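Methyltransferase domain-containing protein (Serratia marcescens, PDB 7CLF) probably transfers a methyl group from S-adenosyl-L-methionine to an oxygen of its substrate, as a dimeric O-methyltransferase of the class with a Rossmann-like catalytic domain. Local coordinates at residues A[131-136]-A[200-205]; A[244-249]-A[273-278]; A[225-230]-A[255-260]. All coordinates share one frame; numbering follows the deposited sequence.

Contact 1: A[131-136]-A[200-205]. With SAH (S-adenosyl-L-homocysteine), chain D.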
loop_
_atom_site.group_PDB
_atom_site.type_symbol
_atom_site.label_atom_id
_atom_site.label_comp_id
_atom_site.label_asym_id
_atom_site.label_seq_id
_atom_site.Cartn_x
_atom_site.Cartn_y
_atom_site.Cartn_z
ATOM N N TRP A 131 -18.269 9.691 9.779
ATOM C CA TRP A 131 -16.819 9.718 9.583
ATOM C C TRP A 131 -16.148 10.607 10.625
ATOM O O TRP A 131 -15.283 10.162 11.386
ATOM C CB TRP A 131 -16.512 10.188 8.160
ATOM C CG TRP A 131 -15.063 10.567 7.894
ATOM C CD1 TRP A 131 -14.619 11.726 7.332
ATOM C CD2 TRP A 131 -13.894 9.777 8.163
ATOM N NE1 TRP A 131 -13.247 11.722 7.247
ATOM C CE2 TRP A 131 -12.774 10.537 7.749
ATOM C CE3 TRP A 131 -13.683 8.506 8.718
ATOM C CZ2 TRP A 131 -11.457 10.057 7.851
ATOM C CZ3 TRP A 131 -12.376 8.039 8.839
ATOM C CH2 TRP A 131 -11.279 8.814 8.401
ATOM N N PHE A 132 -16.590 11.859 10.727
ATOM C CA PHE A 132 -15.902 12.771 11.629
ATOM C C PHE A 132 -16.106 12.392 13.094
ATOM O O PHE A 132 -15.187 12.563 13.896
ATOM C CB PHE A 132 -16.321 14.204 11.325
ATOM C CG PHE A 132 -15.694 14.733 10.073
ATOM C CD1 PHE A 132 -14.337 15.085 10.059
ATOM C CD2 PHE A 132 -16.421 14.829 8.903
ATOM C CE1 PHE A 132 -13.727 15.564 8.906
ATOM C CE2 PHE A 132 -15.821 15.294 7.750
ATOM C CZ PHE A 132 -14.460 15.665 7.751
ATOM N N ASP A 133 -17.261 11.824 13.454
ATOM C CA ASP A 133 -17.413 11.307 14.814
ATOM C C ASP A 133 -16.445 10.161 15.082
ATOM O O ASP A 133 -15.919 10.027 16.195
ATOM C CB ASP A 133 -18.846 10.841 15.042
ATOM C CG ASP A 133 -19.730 11.930 15.600
ATOM O OD1 ASP A 133 -19.222 13.048 15.846
ATOM O OD2 ASP A 133 -20.937 11.663 15.775
ATOM N N ILE A 134 -16.211 9.309 14.084
ATOM C CA ILE A 134 -15.242 8.227 14.252
ATOM C C ILE A 134 -13.829 8.791 14.329
ATOM O O ILE A 134 -13.065 8.488 15.256
ATOM C CB ILE A 134 -15.385 7.200 13.114
ATOM C CG1 ILE A 134 -16.690 6.422 13.284
ATOM C CG2 ILE A 134 -14.209 6.258 13.119
ATOM C CD1 ILE A 134 -16.949 5.391 12.195
ATOM N N LEU A 135 -13.472 9.628 13.356
ATOM C CA LEU A 135 -12.164 10.282 13.332
ATOM C C LEU A 135 -11.878 11.007 14.641
ATOM O O LEU A 135 -10.755 10.972 15.159
ATOM C CB LEU A 135 -12.146 11.257 12.153
ATOM C CG LEU A 135 -10.886 11.950 11.658
ATOM C CD1 LEU A 135 -9.806 10.919 11.383
ATOM C CD2 LEU A 135 -11.229 12.732 10.394
ATOM N N TYR A 136 -12.894 11.651 15.207
ATOM C CA TYR A 136 -12.711 12.553 16.328
ATOM C C TYR A 136 -13.010 11.923 17.687
ATOM O O TYR A 136 -13.105 12.659 18.671
ATOM C CB TYR A 136 -13.597 13.791 16.147
ATOM C CG TYR A 136 -13.197 14.743 15.034
ATOM C CD1 TYR A 136 -11.993 14.604 14.352
ATOM C CD2 TYR A 136 -14.024 15.800 14.680
ATOM C CE1 TYR A 136 -11.634 15.489 13.350
ATOM C CE2 TYR A 136 -13.667 16.689 13.681
ATOM C CZ TYR A 136 -12.468 16.527 13.025
ATOM O OH TYR A 136 -12.133 17.418 12.038
ATOM N N LEU A 200 -16.776 21.748 14.033
ATOM C CA LEU A 200 -17.462 20.698 14.766
ATOM C C LEU A 200 -16.954 20.653 16.209
ATOM O O LEU A 200 -15.861 21.145 16.511
ATOM C CB LEU A 200 -17.255 19.352 14.080
ATOM C CG LEU A 200 -17.876 19.179 12.695
ATOM C CD1 LEU A 200 -17.462 17.838 12.101
ATOM C CD2 LEU A 200 -19.399 19.295 12.745
ATOM N N PRO A 201 -17.742 20.082 17.127
ATOM C CA PRO A 201 -17.389 20.198 18.556
ATOM C C PRO A 201 -16.016 19.652 18.918
ATOM O O PRO A 201 -15.251 20.333 19.623
ATOM C CB PRO A 201 -18.524 19.428 19.245
ATOM C CG PRO A 201 -19.699 19.601 18.328
ATOM C CD PRO A 201 -19.112 19.574 16.932
ATOM N N GLN A 202 -15.679 18.437 18.476
ATOM C CA GLN A 202 -14.405 17.857 18.882
ATOM C C GLN A 202 -13.244 18.676 18.351
ATOM O O GLN A 202 -12.203 18.796 19.008
ATOM C CB GLN A 202 -14.288 16.415 18.393
ATOM C CG GLN A 202 -15.430 15.519 18.791
ATOM C CD GLN A 202 -16.460 15.379 17.694
ATOM O OE1 GLN A 202 -16.861 16.361 17.071
ATOM N NE2 GLN A 202 -16.884 14.149 17.441
ATOM N N ALA A 203 -13.393 19.224 17.146
ATOM C CA ALA A 203 -12.310 20.000 16.567
ATOM C C ALA A 203 -12.254 21.388 17.178
ATOM O O ALA A 203 -11.162 21.951 17.328
ATOM C CB ALA A 203 -12.462 20.076 15.042
ATOM N N SER A 204 -13.413 21.935 17.560
ATOM C CA SER A 204 -13.439 23.192 18.289
ATOM C C SER A 204 -12.603 23.090 19.555
ATOM O O SER A 204 -11.797 23.982 19.854
ATOM C CB SER A 204 -14.886 23.571 18.625
ATOM O OG SER A 204 -15.556 24.042 17.471
ATOM N N ALA A 205 -12.772 21.984 20.296
ATOM C CA ALA A 205 -12.052 21.813 21.556
ATOM C C ALA A 205 -10.545 21.793 21.332
ATOM O O ALA A 205 -9.796 22.513 22.005
ATOM C CB ALA A 205 -12.506 20.533 22.259
HETATM N N SAH D . -9.975 24.010 6.210
HETATM C CA SAH D . -8.791 23.218 6.537
HETATM C CB SAH D . -9.159 21.794 6.994
HETATM C CG SAH D . -9.952 20.884 6.052
HETATM S SD SAH D . -10.373 19.281 6.835
HETATM C C SAH D . -7.861 23.189 5.331
HETATM O O SAH D . -8.116 23.861 4.327
HETATM O OXT SAH D . -6.829 22.511 5.343
HETATM C "C5'" SAH D . -12.155 19.609 6.839
HETATM C "C4'" SAH D . -12.663 20.267 8.123
HETATM O "O4'" SAH D . -14.065 20.481 8.012
HETATM C "C3'" SAH D . -12.452 19.373 9.332
HETATM O "O3'" SAH D . -11.696 20.047 10.300
HETATM C "C2'" SAH D . -13.847 19.101 9.859
HETATM O "O2'" SAH D . -13.919 19.120 11.264
HETATM C "C1'" SAH D . -14.678 20.200 9.243
HETATM N N9 SAH D . -16.070 19.770 9.049
HETATM C C8 SAH D . -16.523 18.601 8.498
HETATM N N7 SAH D . -17.881 18.607 8.517
HETATM C C5 SAH D . -18.295 19.757 9.081
HETATM C C6 SAH D . -19.560 20.262 9.344
HETATM N N6 SAH D . -20.641 19.554 9.015
HETATM N N1 SAH D . -19.680 21.498 9.946
HETATM C C2 SAH D . -18.553 22.217 10.270
HETATM N N3 SAH D . -17.288 21.708 10.008
HETATM C C4 SAH D . -17.171 20.499 9.421
HETATM O O HOH W 1 -16.502 11.639 18.354
#
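The Tyr-136 ring turns its edge to two polar groups: the amide of Gln-202 lies near the ring plane on one side, its own plane 79° from that of the ring, and the ribose O2' of S-adenosyl-L-homocysteine lies in plane at the phenol end. The Phe-132 ring is covered on both faces, by C8 of the adenine, offset toward the rim, and by Trp-131 CD1 over the centre of the opposite face. Leu-200 crosses Phe-132 at about a right angle, its CD1 lying 3.9 Å from Phe-132 CB, while its CD2 rests 3.5 Å from C6 of the adenine. Tyr-136 OH donates to O2' over 2.6 Å, and Ala-203 CB packs obliquely on the same ring, 3.8 Å from Tyr-136 CE2. The Gln-202 chain bends at chi2 (97°), laying CB, CG and CD along Tyr-136 CB and carrying NE2 to Asp-133 OD1 at 3.0 Å. That oxygen is met on its anti side but well out of the carboxylate plane, while a water joins Gln-202 NE2 to the carbonyl O of Asp-133, so the amide nitrogen holds both side chain and backbone of the short helix. The contact thus forms one side of the adenosine pocket, between helix 131-135 and the start of helix 201-213, which follows strand 194-199; helix 139-163 packs on Tyr-136 through Val-142 and Phe-145, and strand 220-224 lies beside Ser-204.

Contact 2: A[244-249]-A[273-278]. With SAH (S-adenosyl-L-homocysteine), chain D.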
loop_
_atom_site.group_PDB
_atom_site.type_symbol
_atom_site.label_atom_id
_atom_site.label_comp_id
_atom_site.label_asym_id
_atom_site.label_seq_id
_atom_site.Cartn_x
_atom_site.Cartn_y
_atom_site.Cartn_z
ATOM N N TRP A 244 -11.261 22.820 1.747
ATOM C CA TRP A 244 -11.065 21.351 1.747
ATOM C C TRP A 244 -12.142 20.598 2.529
ATOM O O TRP A 244 -11.807 19.661 3.174
ATOM C CB TRP A 244 -9.641 21.014 2.183
ATOM C CG TRP A 244 -8.899 20.344 1.076
ATOM C CD1 TRP A 244 -9.182 20.412 -0.252
ATOM C CD2 TRP A 244 -7.789 19.447 1.198
ATOM N NE1 TRP A 244 -8.326 19.622 -0.963
ATOM C CE2 TRP A 244 -7.462 19.014 -0.098
ATOM C CE3 TRP A 244 -7.063 18.949 2.274
ATOM C CZ2 TRP A 244 -6.423 18.125 -0.339
ATOM C CZ3 TRP A 244 -6.039 18.066 2.040
ATOM C CH2 TRP A 244 -5.726 17.662 0.750
ATOM N N MET A 245 -13.390 21.047 2.469
ATOM C CA MET A 245 -14.477 20.337 3.127
ATOM C C MET A 245 -15.533 19.793 2.176
ATOM O O MET A 245 -16.129 18.759 2.473
ATOM C CB MET A 245 -15.171 21.235 4.162
ATOM C CG MET A 245 -15.824 20.437 5.267
ATOM S SD MET A 245 -17.366 21.188 5.765
ATOM C CE MET A 245 -18.110 21.228 4.157
ATOM N N LEU A 246 -15.773 20.452 1.043
ATOM C CA LEU A 246 -16.815 19.996 0.133
ATOM C C LEU A 246 -16.577 18.559 -0.318
ATOM O O LEU A 246 -17.521 17.765 -0.408
ATOM C CB LEU A 246 -16.910 20.947 -1.061
ATOM C CG LEU A 246 -17.515 22.304 -0.667
ATOM C CD1 LEU A 246 -17.676 23.219 -1.865
ATOM C CD2 LEU A 246 -18.857 22.088 0.013
ATOM N N HIS A 247 -15.317 18.194 -0.572
ATOM C CA HIS A 247 -15.000 16.861 -1.074
ATOM C C HIS A 247 -15.231 15.768 -0.043
ATOM O O HIS A 247 -15.138 14.588 -0.387
ATOM C CB HIS A 247 -13.547 16.811 -1.551
ATOM C CG HIS A 247 -12.543 16.972 -0.455
ATOM N ND1 HIS A 247 -11.652 18.021 -0.414
ATOM C CD2 HIS A 247 -12.288 16.224 0.644
ATOM C CE1 HIS A 247 -10.890 17.911 0.660
ATOM N NE2 HIS A 247 -11.254 16.828 1.318
ATOM N N ASP A 248 -15.484 16.118 1.213
ATOM C CA ASP A 248 -15.766 15.112 2.219
ATOM C C ASP A 248 -17.232 14.692 2.214
ATOM O O ASP A 248 -17.635 13.901 3.073
ATOM C CB ASP A 248 -15.361 15.624 3.605
ATOM C CG ASP A 248 -13.853 15.712 3.777
ATOM O OD1 ASP A 248 -13.161 14.744 3.418
ATOM O OD2 ASP A 248 -13.357 16.757 4.254
ATOM N N TYR A 249 -18.024 15.173 1.253
ATOM C CA TYR A 249 -19.457 14.910 1.239
ATOM C C TYR A 249 -19.967 14.711 -0.177
ATOM O O TYR A 249 -19.390 15.197 -1.153
ATOM C CB TYR A 249 -20.250 16.052 1.902
ATOM C CG TYR A 249 -19.960 16.207 3.366
ATOM C CD1 TYR A 249 -20.472 15.312 4.284
ATOM C CD2 TYR A 249 -19.162 17.248 3.834
ATOM C CE1 TYR A 249 -20.212 15.448 5.633
ATOM C CE2 TYR A 249 -18.884 17.385 5.184
ATOM C CZ TYR A 249 -19.425 16.487 6.081
ATOM O OH TYR A 249 -19.182 16.611 7.429
ATOM N N ALA A 273 -14.743 29.010 -1.625
ATOM C CA ALA A 273 -14.391 27.635 -1.316
ATOM C C ALA A 273 -13.085 27.297 -2.030
ATOM O O ALA A 273 -12.861 27.716 -3.170
ATOM C CB ALA A 273 -15.516 26.667 -1.715
ATOM N N SER A 274 -12.202 26.578 -1.340
ATOM C CA SER A 274 -10.933 26.149 -1.907
ATOM C C SER A 274 -10.875 24.627 -1.906
ATOM O O SER A 274 -11.097 23.986 -0.874
ATOM C CB SER A 274 -9.733 26.743 -1.153
ATOM O OG SER A 274 -9.721 26.428 0.220
ATOM N N GLU A 275 -10.587 24.060 -3.068
ATOM C CA GLU A 275 -10.553 22.620 -3.249
ATOM C C GLU A 275 -9.376 22.285 -4.154
ATOM O O GLU A 275 -8.695 23.172 -4.671
ATOM C CB GLU A 275 -11.880 22.112 -3.834
ATOM C CG GLU A 275 -13.070 22.303 -2.912
ATOM C CD GLU A 275 -13.191 21.176 -1.901
ATOM O OE1 GLU A 275 -13.147 20.000 -2.314
ATOM O OE2 GLU A 275 -13.317 21.454 -0.698
ATOM N N THR A 276 -9.121 20.989 -4.331
ATOM C CA THR A 276 -8.101 20.506 -5.269
ATOM C C THR A 276 -8.841 19.691 -6.314
ATOM O O THR A 276 -8.957 18.462 -6.187
ATOM C CB THR A 276 -7.014 19.672 -4.590
ATOM O OG1 THR A 276 -7.607 18.568 -3.893
ATOM C CG2 THR A 276 -6.209 20.516 -3.623
ATOM N N PRO A 277 -9.362 20.331 -7.354
ATOM C CA PRO A 277 -10.306 19.662 -8.244
ATOM C C PRO A 277 -9.619 18.752 -9.253
ATOM O O PRO A 277 -8.424 18.859 -9.526
ATOM C CB PRO A 277 -10.993 20.832 -8.953
ATOM C CG PRO A 277 -9.961 21.911 -8.971
ATOM C CD PRO A 277 -9.125 21.734 -7.739
ATOM N N LEU A 278 -10.413 17.844 -9.815
ATOM C CA LEU A 278 -9.939 17.119 -10.984
ATOM C C LEU A 278 -9.798 18.084 -12.161
ATOM O O LEU A 278 -10.442 19.139 -12.211
ATOM C CB LEU A 278 -10.896 15.982 -11.346
ATOM C CG LEU A 278 -11.063 14.876 -10.307
ATOM C CD1 LEU A 278 -12.315 14.106 -10.646
ATOM C CD2 LEU A 278 -9.847 13.956 -10.302
HETATM N N SAH D . -9.975 24.010 6.210
HETATM C CA SAH D . -8.791 23.218 6.537
HETATM C CB SAH D . -9.159 21.794 6.994
HETATM C CG SAH D . -9.952 20.884 6.052
HETATM S SD SAH D . -10.373 19.281 6.835
HETATM C C SAH D . -7.861 23.189 5.331
HETATM O O SAH D . -8.116 23.861 4.327
HETATM O OXT SAH D . -6.829 22.511 5.343
HETATM C "C5'" SAH D . -12.155 19.609 6.839
HETATM C "C4'" SAH D . -12.663 20.267 8.123
HETATM O "O4'" SAH D . -14.065 20.481 8.012
HETATM C "C3'" SAH D . -12.452 19.373 9.332
HETATM O "O3'" SAH D . -11.696 20.047 10.300
HETATM C "C2'" SAH D . -13.847 19.101 9.859
HETATM O "O2'" SAH D . -13.919 19.120 11.264
HETATM C "C1'" SAH D . -14.678 20.200 9.243
HETATM N N9 SAH D . -16.070 19.770 9.049
HETATM C C8 SAH D . -16.523 18.601 8.498
HETATM N N7 SAH D . -17.881 18.607 8.517
HETATM C C5 SAH D . -18.295 19.757 9.081
HETATM C C6 SAH D . -19.560 20.262 9.344
HETATM N N6 SAH D . -20.641 19.554 9.015
HETATM N N1 SAH D . -19.680 21.498 9.946
HETATM C C2 SAH D . -18.553 22.217 10.270
HETATM N N3 SAH D . -17.288 21.708 10.008
HETATM C C4 SAH D . -17.171 20.499 9.421
HETATM O O HOH W 2 -14.399 23.164 0.824
#
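Glu-275 bends at chi2 (-84°), which turns its carboxylate back toward the 244-249 loop, and His-247 has CG between its backbone N and carbonyl carbon (chi1 66°), with ND1 3.1 Å from Glu-275 OE1. This hydrogen bond is weak and meets the imidazole at its edge, the ring and carboxylate planes being 53° apart. Further weak bonds reach the same carboxylate from the backbone, Leu-246 N to OE2 and His-247 N to OE1, and a water donates to Glu-275 OE2 while accepting from Met-245 N. Several weak bonds and a water thus tie the buried carboxylate to the turn and to the imidazole of His-247, the predicted proton acceptor. Trp-244 N donates to Ser-274 O at 2.9 Å, almost straight. The indole edge faces Thr-276, with OG1 3.2 Å from Trp-244 NE1, and one indole face carries His-247 CE1. On the ligand side, Tyr-249 OH donates to the adenine N7 over 2.6 Å and Met-245 CG approaches the ribose O4' at 3.3 Å. The loop continues strand 239-243 and leads into helix 251-264, beside the neighbouring parallel strand 270-275; helix 286-298 and helix 307-316 pack on His-247 through Met-295 and Tyr-310.

Contact 3: A[225-230]-A[255-260]. With SAH (S-adenosyl-L-homocysteine), chain D.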
loop_
_atom_site.group_PDB
_atom_site.type_symbol
_atom_site.label_atom_id
_atom_site.label_comp_id
_atom_site.label_asym_id
_atom_site.label_seq_id
_atom_site.Cartn_x
_atom_site.Cartn_y
_atom_site.Cartn_z
ATOM N N GLY A 225 -20.476 24.608 15.428
ATOM C CA GLY A 225 -21.613 24.592 14.537
ATOM C C GLY A 225 -21.622 23.362 13.663
ATOM O O GLY A 225 -20.852 22.418 13.864
ATOM N N ASP A 226 -22.532 23.389 12.693
ATOM C CA ASP A 226 -22.663 22.323 11.707
ATOM C C ASP A 226 -23.186 22.974 10.439
ATOM O O ASP A 226 -24.308 23.489 10.425
ATOM C CB ASP A 226 -23.597 21.222 12.208
ATOM C CG ASP A 226 -23.712 20.061 11.241
ATOM O OD1 ASP A 226 -23.274 20.168 10.069
ATOM O OD2 ASP A 226 -24.257 19.029 11.669
ATOM N N VAL A 227 -22.369 22.962 9.383
ATOM C CA VAL A 227 -22.745 23.635 8.147
ATOM C C VAL A 227 -23.787 22.837 7.374
ATOM O O VAL A 227 -24.470 23.390 6.503
ATOM C CB VAL A 227 -21.484 23.909 7.296
ATOM C CG1 VAL A 227 -20.848 22.610 6.836
ATOM C CG2 VAL A 227 -21.801 24.808 6.111
ATOM N N ILE A 228 -23.944 21.550 7.683
ATOM C CA ILE A 228 -24.947 20.747 6.999
ATOM C C ILE A 228 -26.321 20.939 7.633
ATOM O O ILE A 228 -27.337 20.949 6.935
ATOM C CB ILE A 228 -24.539 19.265 6.990
ATOM C CG1 ILE A 228 -23.186 19.079 6.311
ATOM C CG2 ILE A 228 -25.584 18.429 6.267
ATOM C CD1 ILE A 228 -22.617 17.728 6.569
ATOM N N SER A 229 -26.370 21.080 8.954
ATOM C CA SER A 229 -27.656 21.247 9.673
ATOM C C SER A 229 -28.123 22.705 9.672
ATOM O O SER A 229 -29.269 22.932 9.997
ATOM C CB SER A 229 -27.555 20.740 11.069
ATOM O OG SER A 229 -26.803 21.623 11.859
ATOM N N GLY A 230 -27.254 23.651 9.343
ATOM C CA GLY A 230 -27.658 25.067 9.352
ATOM C C GLY A 230 -27.251 25.776 10.631
ATOM O O GLY A 230 -27.488 26.950 10.777
ATOM N N LEU A 255 -24.613 20.684 -1.997
ATOM C CA LEU A 255 -25.614 21.710 -2.290
ATOM C C LEU A 255 -26.299 22.196 -1.017
ATOM O O LEU A 255 -26.593 23.384 -0.879
ATOM C CB LEU A 255 -26.649 21.179 -3.281
ATOM C CG LEU A 255 -26.074 20.930 -4.668
ATOM C CD1 LEU A 255 -26.958 19.959 -5.446
ATOM C CD2 LEU A 255 -25.905 22.239 -5.402
ATOM N N THR A 256 -26.554 21.290 -0.078
ATOM C CA THR A 256 -27.158 21.660 1.200
ATOM C C THR A 256 -26.226 22.550 2.013
ATOM O O THR A 256 -26.670 23.502 2.673
ATOM C CB THR A 256 -27.490 20.384 1.969
ATOM O OG1 THR A 256 -28.426 19.609 1.209
ATOM C CG2 THR A 256 -28.045 20.698 3.340
ATOM N N ILE A 257 -24.933 22.235 1.981
ATOM C CA ILE A 257 -23.917 23.052 2.639
ATOM C C ILE A 257 -23.854 24.435 2.007
ATOM O O ILE A 257 -23.790 25.457 2.696
ATOM C CB ILE A 257 -22.551 22.340 2.558
ATOM C CG1 ILE A 257 -22.566 21.081 3.430
ATOM C CG2 ILE A 257 -21.413 23.304 2.900
ATOM C CD1 ILE A 257 -21.581 20.008 2.991
ATOM N N LEU A 258 -23.855 24.486 0.680
ATOM C CA LEU A 258 -23.722 25.772 0.013
ATOM C C LEU A 258 -24.983 26.614 0.161
ATOM O O LEU A 258 -24.900 27.847 0.183
ATOM C CB LEU A 258 -23.378 25.558 -1.455
ATOM C CG LEU A 258 -21.962 25.049 -1.749
ATOM C CD1 LEU A 258 -21.835 24.650 -3.221
ATOM C CD2 LEU A 258 -20.946 26.113 -1.384
ATOM N N ARG A 259 -26.151 25.983 0.272
ATOM C CA ARG A 259 -27.381 26.752 0.446
ATOM C C ARG A 259 -27.488 27.308 1.861
ATOM O O ARG A 259 -27.918 28.451 2.054
ATOM C CB ARG A 259 -28.596 25.882 0.105
ATOM C CG ARG A 259 -28.778 25.612 -1.384
ATOM C CD ARG A 259 -30.154 24.985 -1.683
ATOM N NE ARG A 259 -30.070 23.571 -2.056
ATOM C CZ ARG A 259 -30.217 23.105 -3.298
ATOM N NH1 ARG A 259 -30.461 23.937 -4.309
ATOM N NH2 ARG A 259 -30.110 21.804 -3.530
ATOM N N ASN A 260 -27.090 26.517 2.862
ATOM C CA ASN A 260 -27.045 27.010 4.235
ATOM C C ASN A 260 -26.115 28.211 4.361
ATOM O O ASN A 260 -26.462 29.218 4.990
ATOM C CB ASN A 260 -26.581 25.901 5.175
ATOM C CG ASN A 260 -27.651 24.893 5.453
ATOM O OD1 ASN A 260 -28.831 25.219 5.491
ATOM N ND2 ASN A 260 -27.245 23.657 5.671
HETATM N N SAH D . -9.975 24.010 6.210
HETATM C CA SAH D . -8.791 23.218 6.537
HETATM C CB SAH D . -9.159 21.794 6.994
HETATM C CG SAH D . -9.952 20.884 6.052
HETATM S SD SAH D . -10.373 19.281 6.835
HETATM C C SAH D . -7.861 23.189 5.331
HETATM O O SAH D . -8.116 23.861 4.327
HETATM O OXT SAH D . -6.829 22.511 5.343
HETATM C "C5'" SAH D . -12.155 19.609 6.839
HETATM C "C4'" SAH D . -12.663 20.267 8.123
HETATM O "O4'" SAH D . -14.065 20.481 8.012
HETATM C "C3'" SAH D . -12.452 19.373 9.332
HETATM O "O3'" SAH D . -11.696 20.047 10.300
HETATM C "C2'" SAH D . -13.847 19.101 9.859
HETATM O "O2'" SAH D . -13.919 19.120 11.264
HETATM C "C1'" SAH D . -14.678 20.200 9.243
HETATM N N9 SAH D . -16.070 19.770 9.049
HETATM C C8 SAH D . -16.523 18.601 8.498
HETATM N N7 SAH D . -17.881 18.607 8.517
HETATM C C5 SAH D . -18.295 19.757 9.081
HETATM C C6 SAH D . -19.560 20.262 9.344
HETATM N N6 SAH D . -20.641 19.554 9.015
HETATM N N1 SAH D . -19.680 21.498 9.946
HETATM C C2 SAH D . -18.553 22.217 10.270
HETATM N N3 SAH D . -17.288 21.708 10.008
HETATM C C4 SAH D . -17.171 20.499 9.421
#
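Val-227 and Ile-228 meet Ile-257 through aliphatic branches: Val-227 CG2 lies 3.6 Å from Ile-257 CG2, and Ile-228 CG1 is equally close to Ile-257 CG1. Beside this apolar patch, one amide nitrogen serves two consecutive carbonyls. Asn-260 ND2 donates to Val-227 O over 2.9 Å, tilted 29° from the carbonyl plane, and makes a weaker bond to Ile-228 O. Asn-260 CG stands anti to its carbonyl carbon (chi1 -76°), which directs the amide at the turn, and its OD1 accepts a hydrogen bond from Arg-263. Thr-256 adds its methyl, CG2, against Ile-228 O at 3.7 Å. On the ligand side of the turn, S-adenosyl-L-homocysteine N6 donates to Asp-226 OD1 over 2.9 Å, and Val-227 N donates to adenine N1 over 3.1 Å in a nearly straight bond (170°). The loop thus reads both the amino group and the adjacent ring nitrogen of the adenine. Asp-226 OD1 also accepts from Ile-228 N at 2.8 Å, from above the carboxylate plane, closing an Asx turn that ties the ligand-binding carboxylate to the backbone packed on the helix. Gly-230, with positive phi, ends the turn close to Asn-260. The loop leaves the edge strand 220-224 of the Rossmann-like sheet and lies against helix 251-264, which also packs on helix 307-316 through Leu-255 and Leu-258.

How the contacts relate
All three contacts lie in the O-methyltransferase domain and surround one S-adenosyl-L-homocysteine, their centres 15 to 18 Å apart. Contact 1 closes along the chain before the others open, whereas the segments of contacts 2 and 3 alternate, 225-230 and 244-249 preceding 255-260 and 273-278. One segment of each contact follows a strand of the one mixed sheet: 200-205 after 194-199, 244-249 after 239-243 and 225-230 after 220-224. Helix 251-264 joins the loop of contact 2 to strand 270-275. The contacts also touch directly: Phe-132 meets Tyr-249, Leu-200 meets Gly-225, and Tyr-249 packs on Ile-228 and Ile-257. Adenine recognition is thereby physically continuous with the loop bearing the predicted proton acceptor.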